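Local atomic coordinates of putative ABC transporter (Thermobispora bispora, PDB entry 4PE6), a protein that probably binds a carbohydrate or sugar-derived solute for an ABC transporter, here holding a trihydroxybutanoic acid in its pocket. Residues C120-Y134 and D279-I291. Sequence-based numbering, arbitrary orientation.
With LTH ((2R,3S)-2,3,4-trihydroxybutanoic acid), chain C.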
loop_
_atom_site.group_PDB
_atom_site.type_symbol
_atom_site.label_atom_id
_atom_site.label_comp_id
_atom_site.label_asym_id
_atom_site.label_seq_id
_atom_site.Cartn_x
_atom_site.Cartn_y
_atom_site.Cartn_z
ATOM N N CYS A 120 -0.693 20.305 10.311
ATOM C CA CYS A 120 -2.125 20.408 10.554
ATOM C C CYS A 120 -2.874 19.096 10.264
ATOM O O CYS A 120 -4.003 18.939 10.671
ATOM C CB CYS A 120 -2.711 21.549 9.731
ATOM S SG CYS A 120 -3.042 21.186 7.991
ATOM N N ALA A 121 -2.235 18.167 9.565
ATOM C CA ALA A 121 -2.876 16.912 9.167
ATOM C C ALA A 121 -2.670 15.832 10.202
ATOM O O ALA A 121 -1.688 15.852 10.966
ATOM C CB ALA A 121 -2.321 16.445 7.832
ATOM N N TYR A 122 -3.588 14.879 10.216
ATOM C CA TYR A 122 -3.439 13.640 10.952
ATOM C C TYR A 122 -2.902 12.551 10.022
ATOM O O TYR A 122 -3.388 12.379 8.894
ATOM C CB TYR A 122 -4.795 13.218 11.533
ATOM C CG TYR A 122 -5.298 14.169 12.608
ATOM C CD1 TYR A 122 -5.932 15.357 12.278
ATOM C CD2 TYR A 122 -5.097 13.889 13.976
ATOM C CE1 TYR A 122 -6.369 16.242 13.251
ATOM C CE2 TYR A 122 -5.548 14.754 14.953
ATOM C CZ TYR A 122 -6.183 15.919 14.589
ATOM O OH TYR A 122 -6.614 16.777 15.581
ATOM N N ILE A 123 -1.891 11.828 10.491
ATOM C CA ILE A 123 -1.265 10.756 9.722
ATOM C C ILE A 123 -1.772 9.357 10.163
ATOM O O ILE A 123 -1.707 8.987 11.354
ATOM C CB ILE A 123 0.268 10.805 9.849
ATOM C CG1 ILE A 123 0.899 11.888 8.947
ATOM C CG2 ILE A 123 0.874 9.472 9.406
ATOM C CD1 ILE A 123 0.284 13.269 9.001
ATOM N N LEU A 124 -2.222 8.569 9.189
ATOM C CA LEU A 124 -2.621 7.192 9.424
ATOM C C LEU A 124 -1.908 6.340 8.396
ATOM O O LEU A 124 -2.189 6.431 7.210
ATOM C CB LEU A 124 -4.132 7.023 9.297
ATOM C CG LEU A 124 -4.667 5.673 9.800
ATOM C CD1 LEU A 124 -6.116 5.841 10.219
ATOM C CD2 LEU A 124 -4.534 4.535 8.765
ATOM N N GLN A 125 -0.975 5.529 8.861
ATOM C CA GLN A 125 -0.063 4.817 7.979
ATOM C C GLN A 125 0.018 3.341 8.325
ATOM O O GLN A 125 -0.709 2.850 9.192
ATOM C CB GLN A 125 1.319 5.492 8.037
ATOM C CG GLN A 125 2.049 5.301 9.367
ATOM C CD GLN A 125 3.446 5.846 9.303
ATOM O OE1 GLN A 125 3.710 6.913 9.815
ATOM N NE2 GLN A 125 4.342 5.135 8.620
ATOM N N ASN A 126 0.893 2.633 7.633
ATOM C CA ASN A 126 1.328 1.315 8.027
ATOM C C ASN A 126 2.831 1.395 8.240
ATOM O O ASN A 126 3.488 2.352 7.794
ATOM C CB ASN A 126 1.068 0.269 6.914
ATOM C CG ASN A 126 -0.385 -0.227 6.818
ATOM O OD1 ASN A 126 -0.671 -1.091 5.973
ATOM N ND2 ASN A 126 -1.301 0.330 7.601
ATOM N N SER A 127 3.398 0.364 8.850
ATOM C CA SER A 127 4.878 0.272 8.937
ATOM C C SER A 127 5.486 -0.180 7.607
ATOM O O SER A 127 5.585 -1.369 7.313
ATOM C CB SER A 127 5.343 -0.665 10.034
ATOM O OG SER A 127 6.756 -0.776 9.991
ATOM N N PHE A 128 5.939 0.790 6.832
ATOM C CA PHE A 128 6.615 0.502 5.576
ATOM C C PHE A 128 7.934 -0.202 5.824
ATOM O O PHE A 128 8.324 -1.071 5.048
ATOM C CB PHE A 128 6.752 1.770 4.758
ATOM C CG PHE A 128 5.456 2.494 4.607
ATOM C CD1 PHE A 128 4.364 1.849 4.019
ATOM C CD2 PHE A 128 5.285 3.762 5.104
ATOM C CE1 PHE A 128 3.141 2.490 3.909
ATOM C CE2 PHE A 128 4.073 4.406 4.982
ATOM C CZ PHE A 128 2.998 3.768 4.398
ATOM N N VAL A 129 8.578 0.118 6.946
ATOM C CA VAL A 129 9.786 -0.579 7.321
ATOM C C VAL A 129 9.532 -2.072 7.529
ATOM O O VAL A 129 10.290 -2.895 7.036
ATOM C CB VAL A 129 10.429 0.024 8.575
ATOM C CG1 VAL A 129 11.570 -0.856 9.051
ATOM C CG2 VAL A 129 10.949 1.430 8.259
ATOM N N ASP A 130 8.481 -2.422 8.258
ATOM C CA ASP A 130 8.176 -3.834 8.476
ATOM C C ASP A 130 7.914 -4.567 7.157
ATOM O O ASP A 130 8.409 -5.670 6.950
ATOM C CB ASP A 130 6.976 -3.994 9.401
ATOM C CG ASP A 130 7.319 -3.729 10.862
ATOM O OD1 ASP A 130 8.508 -3.503 11.175
ATOM O OD2 ASP A 130 6.385 -3.719 11.677
ATOM N N TRP A 131 7.127 -3.935 6.280
ATOM C CA TRP A 131 6.834 -4.502 4.962
ATOM C C TRP A 131 8.120 -4.771 4.223
ATOM O O TRP A 131 8.400 -5.900 3.853
ATOM C CB TRP A 131 5.928 -3.555 4.180
ATOM C CG TRP A 131 5.639 -3.927 2.736
ATOM C CD1 TRP A 131 6.077 -5.019 2.044
ATOM C CD2 TRP A 131 4.874 -3.153 1.823
ATOM N NE1 TRP A 131 5.604 -4.977 0.731
ATOM C CE2 TRP A 131 4.866 -3.841 0.579
ATOM C CE3 TRP A 131 4.197 -1.939 1.926
ATOM C CZ2 TRP A 131 4.206 -3.352 -0.550
ATOM C CZ3 TRP A 131 3.523 -1.457 0.791
ATOM C CH2 TRP A 131 3.525 -2.184 -0.424
ATOM N N ALA A 132 8.930 -3.734 4.030
ATOM C CA ALA A 132 10.190 -3.928 3.305
ATOM C C ALA A 132 11.065 -5.018 3.908
ATOM O O ALA A 132 11.749 -5.726 3.179
ATOM C CB ALA A 132 10.963 -2.611 3.185
ATOM N N THR A 133 11.050 -5.160 5.246
ATOM C CA THR A 133 11.864 -6.159 5.901
ATOM C C THR A 133 11.285 -7.554 5.643
ATOM O O THR A 133 12.020 -8.480 5.315
ATOM C CB THR A 133 11.988 -5.860 7.424
ATOM O OG1 THR A 133 12.544 -4.553 7.603
ATOM C CG2 THR A 133 12.901 -6.887 8.141
ATOM N N TYR A 134 9.970 -7.698 5.772
ATOM C CA TYR A 134 9.309 -8.973 5.479
ATOM C C TYR A 134 9.435 -9.386 4.007
ATOM O O TYR A 134 9.346 -10.569 3.684
ATOM C CB TYR A 134 7.826 -8.926 5.857
ATOM C CG TYR A 134 7.542 -9.015 7.340
ATOM C CD1 TYR A 134 8.112 -10.014 8.127
ATOM C CD2 TYR A 134 6.669 -8.110 7.956
ATOM C CE1 TYR A 134 7.835 -10.102 9.486
ATOM C CE2 TYR A 134 6.392 -8.183 9.304
ATOM C CZ TYR A 134 6.975 -9.179 10.064
ATOM O OH TYR A 134 6.698 -9.248 11.397
ATOM N N ASP A 279 -10.567 13.449 19.823
ATOM C CA ASP A 279 -9.137 13.643 19.718
ATOM C C ASP A 279 -8.538 12.376 19.188
ATOM O O ASP A 279 -8.893 11.297 19.636
ATOM C CB ASP A 279 -8.530 13.969 21.083
ATOM C CG ASP A 279 -8.882 15.359 21.547
ATOM O OD1 ASP A 279 -9.315 16.162 20.699
ATOM O OD2 ASP A 279 -8.735 15.651 22.742
ATOM N N LEU A 280 -7.642 12.518 18.224
ATOM C CA LEU A 280 -6.868 11.402 17.721
ATOM C C LEU A 280 -5.397 11.770 17.847
ATOM O O LEU A 280 -5.055 12.934 17.787
ATOM C CB LEU A 280 -7.202 11.144 16.239
ATOM C CG LEU A 280 -8.607 10.655 15.874
ATOM C CD1 LEU A 280 -8.706 10.501 14.351
ATOM C CD2 LEU A 280 -8.961 9.345 16.584
ATOM N N PRO A 281 -4.515 10.772 17.995
ATOM C CA PRO A 281 -3.097 11.044 17.838
ATOM C C PRO A 281 -2.771 11.576 16.444
ATOM O O PRO A 281 -3.349 11.112 15.454
ATOM C CB PRO A 281 -2.433 9.667 18.043
ATOM C CG PRO A 281 -3.473 8.791 18.635
ATOM C CD PRO A 281 -4.797 9.344 18.194
ATOM N N LYS A 282 -1.845 12.529 16.367
ATOM C CA LYS A 282 -1.431 13.094 15.088
ATOM C C LYS A 282 -0.787 12.046 14.187
ATOM O O LYS A 282 -0.744 12.223 12.965
ATOM C CB LYS A 282 -0.424 14.249 15.276
ATOM C CG LYS A 282 -0.943 15.467 16.034
ATOM C CD LYS A 282 -2.037 16.238 15.294
ATOM C CE LYS A 282 -1.462 17.108 14.180
ATOM N NZ LYS A 282 -2.489 18.020 13.603
ATOM N N GLN A 283 -0.230 11.003 14.800
ATOM C CA GLN A 283 0.408 9.917 14.055
ATOM C C GLN A 283 -0.160 8.590 14.533
ATOM O O GLN A 283 -0.180 8.315 15.725
ATOM C CB GLN A 283 1.928 9.963 14.219
ATOM C CG GLN A 283 2.667 9.036 13.248
ATOM C CD GLN A 283 2.578 7.566 13.635
ATOM O OE1 GLN A 283 2.568 7.227 14.817
ATOM N NE2 GLN A 283 2.496 6.687 12.634
HETATM N N MSE A 284 -0.635 7.780 13.596
HETATM C CA MSE A 284 -1.218 6.481 13.918
HETATM C C MSE A 284 -0.651 5.429 12.995
HETATM O O MSE A 284 -0.736 5.542 11.766
HETATM C CB MSE A 284 -2.740 6.519 13.781
HETATM C CG MSE A 284 -3.439 7.559 14.643
HETATM SE SE MSE A 284 -5.355 7.717 14.178
HETATM C CE MSE A 284 -4.988 9.297 13.062
ATOM N N THR A 285 -0.068 4.394 13.571
ATOM C CA THR A 285 0.372 3.242 12.787
ATOM C C THR A 285 -0.624 2.097 12.860
ATOM O O THR A 285 -0.881 1.525 13.921
ATOM C CB THR A 285 1.783 2.785 13.189
ATOM O OG1 THR A 285 2.707 3.832 12.870
ATOM C CG2 THR A 285 2.187 1.561 12.421
ATOM N N PHE A 286 -1.195 1.775 11.707
ATOM C CA PHE A 286 -2.087 0.641 11.559
ATOM C C PHE A 286 -1.314 -0.545 10.927
ATOM O O PHE A 286 -0.195 -0.363 10.421
ATOM C CB PHE A 286 -3.300 1.040 10.695
ATOM C CG PHE A 286 -4.434 1.653 11.479
ATOM C CD1 PHE A 286 -4.239 2.784 12.244
ATOM C CD2 PHE A 286 -5.702 1.088 11.439
ATOM C CE1 PHE A 286 -5.276 3.349 12.977
ATOM C CE2 PHE A 286 -6.749 1.647 12.164
ATOM C CZ PHE A 286 -6.536 2.773 12.948
ATOM N N PRO A 287 -1.897 -1.753 10.958
ATOM C CA PRO A 287 -1.165 -2.953 10.571
ATOM C C PRO A 287 -1.143 -3.252 9.085
ATOM O O PRO A 287 -2.157 -3.116 8.391
ATOM C CB PRO A 287 -1.918 -4.079 11.296
ATOM C CG PRO A 287 -3.321 -3.561 11.399
ATOM C CD PRO A 287 -3.154 -2.090 11.659
ATOM N N ILE A 288 0.010 -3.735 8.633
ATOM C CA ILE A 288 0.156 -4.263 7.276
ATOM C C ILE A 288 -0.582 -5.617 7.146
ATOM O O ILE A 288 -1.177 -6.102 8.114
ATOM C CB ILE A 288 1.643 -4.454 6.921
ATOM C CG1 ILE A 288 2.309 -5.435 7.902
ATOM C CG2 ILE A 288 2.382 -3.112 6.888
ATOM C CD1 ILE A 288 3.700 -5.876 7.473
ATOM N N VAL A 289 -0.540 -6.200 5.943
ATOM C CA VAL A 289 -1.152 -7.502 5.644
ATOM C C VAL A 289 -0.046 -8.476 5.239
ATOM O O VAL A 289 0.399 -8.508 4.082
ATOM C CB VAL A 289 -2.213 -7.426 4.511
ATOM C CG1 VAL A 289 -2.911 -8.767 4.356
ATOM C CG2 VAL A 289 -3.232 -6.324 4.793
ATOM N N LEU A 290 0.422 -9.246 6.213
ATOM C CA LEU A 290 1.410 -10.292 5.972
ATOM C C LEU A 290 0.661 -11.621 5.798
ATOM O O LEU A 290 -0.056 -12.038 6.693
ATOM C CB LEU A 290 2.384 -10.356 7.149
ATOM C CG LEU A 290 3.373 -11.523 7.210
ATOM C CD1 LEU A 290 4.426 -11.405 6.122
ATOM C CD2 LEU A 290 4.003 -11.590 8.608
ATOM N N ILE A 291 0.827 -12.260 4.650
ATOM C CA ILE A 291 0.186 -13.542 4.375
ATOM C C ILE A 291 1.243 -14.636 4.431
ATOM O O ILE A 291 1.910 -14.919 3.453
ATOM C CB ILE A 291 -0.542 -13.533 3.020
ATOM C CG1 ILE A 291 -1.562 -12.397 3.012
ATOM C CG2 ILE A 291 -1.260 -14.858 2.784
ATOM C CD1 ILE A 291 -2.246 -12.190 1.685
HETATM O O1 LTH C . 1.185 -0.386 -3.350
HETATM C C1 LTH C . 0.865 0.854 -3.228
HETATM O O LTH C . 0.419 1.590 -4.133
HETATM C C2 LTH C . 0.943 1.491 -1.819
HETATM O O2 LTH C . 0.602 2.899 -1.865
HETATM C C3 LTH C . 2.331 1.378 -1.223
HETATM O O3 LTH C . 3.277 2.019 -2.076
HETATM C C4 LTH C . 2.345 2.091 0.144
HETATM O O4 LTH C . 1.451 1.334 1.001
HETATM O O HOH W 1 -7.211 15.565 17.710
HETATM O O HOH W 2 -3.882 -1.100 8.313
HETATM O O HOH W 3 2.197 -1.632 10.254
#
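Ile123 and Gln125 do the backbone pairing for their strand against 283-286, each using both its N-H and its C=O. Ile123 N gives to Lys282 O at 2.8 Å and nearly straight, Ile123 O takes Met284 N, Gln125 N gives to Met284 O, and Phe286 N closes the parallel ladder on Gln125 O. That last carbonyl is gripped twice, because Asn126 ND2 comes to it at 3.0 Å from the opposite face of its plane. The same ND2 also gives to a water that donates to Pro287 O, while Asn126 OD1 takes the backbone N of Asp260. Where the strands part, a second water accepts from Ser127 N and donates to Phe286 O.

On the sheet face that carries Ile123, Gln125, Gln283 and Thr285, side chains add their own bonds. With CG wedged between its backbone N and carbonyl carbon (chi1 70°), Gln125 sends NE2 to Asn126 O and offers OE1 to Gln283 NE2 at 3.1 Å, the donor standing above the carbonyl plane and the two amides 75° apart. Gln283 NE2 also gives to Thr285 OG1. An alanine in place of Gln125 would probably leave Asn126 O without this donor and Gln283 with one acceptor fewer.

This is the domain junction of a periplasmic binding protein: strand 283-290 runs from one lobe toward the other, and the chain leaves strand 122-126 through Ser127 and enters helix 128-142 of the other lobe, whose Phe128 and Trp131 reach the bound acid. Ser127 N-caps that helix, its OG accepting from Asp130 N.

On the sheet face of Leu124, its CD1 sits over the Phe286 ring. At the N-terminal end of strand 122-126 the Lys282 chain bends, at chi2 and chi3, over the Tyr122 ring, so that NZ lies 4.4 Å from the ring centroid, a cation-pi contact, and gives to Pro119 O; Tyr122 OH and Leu280 N share a water.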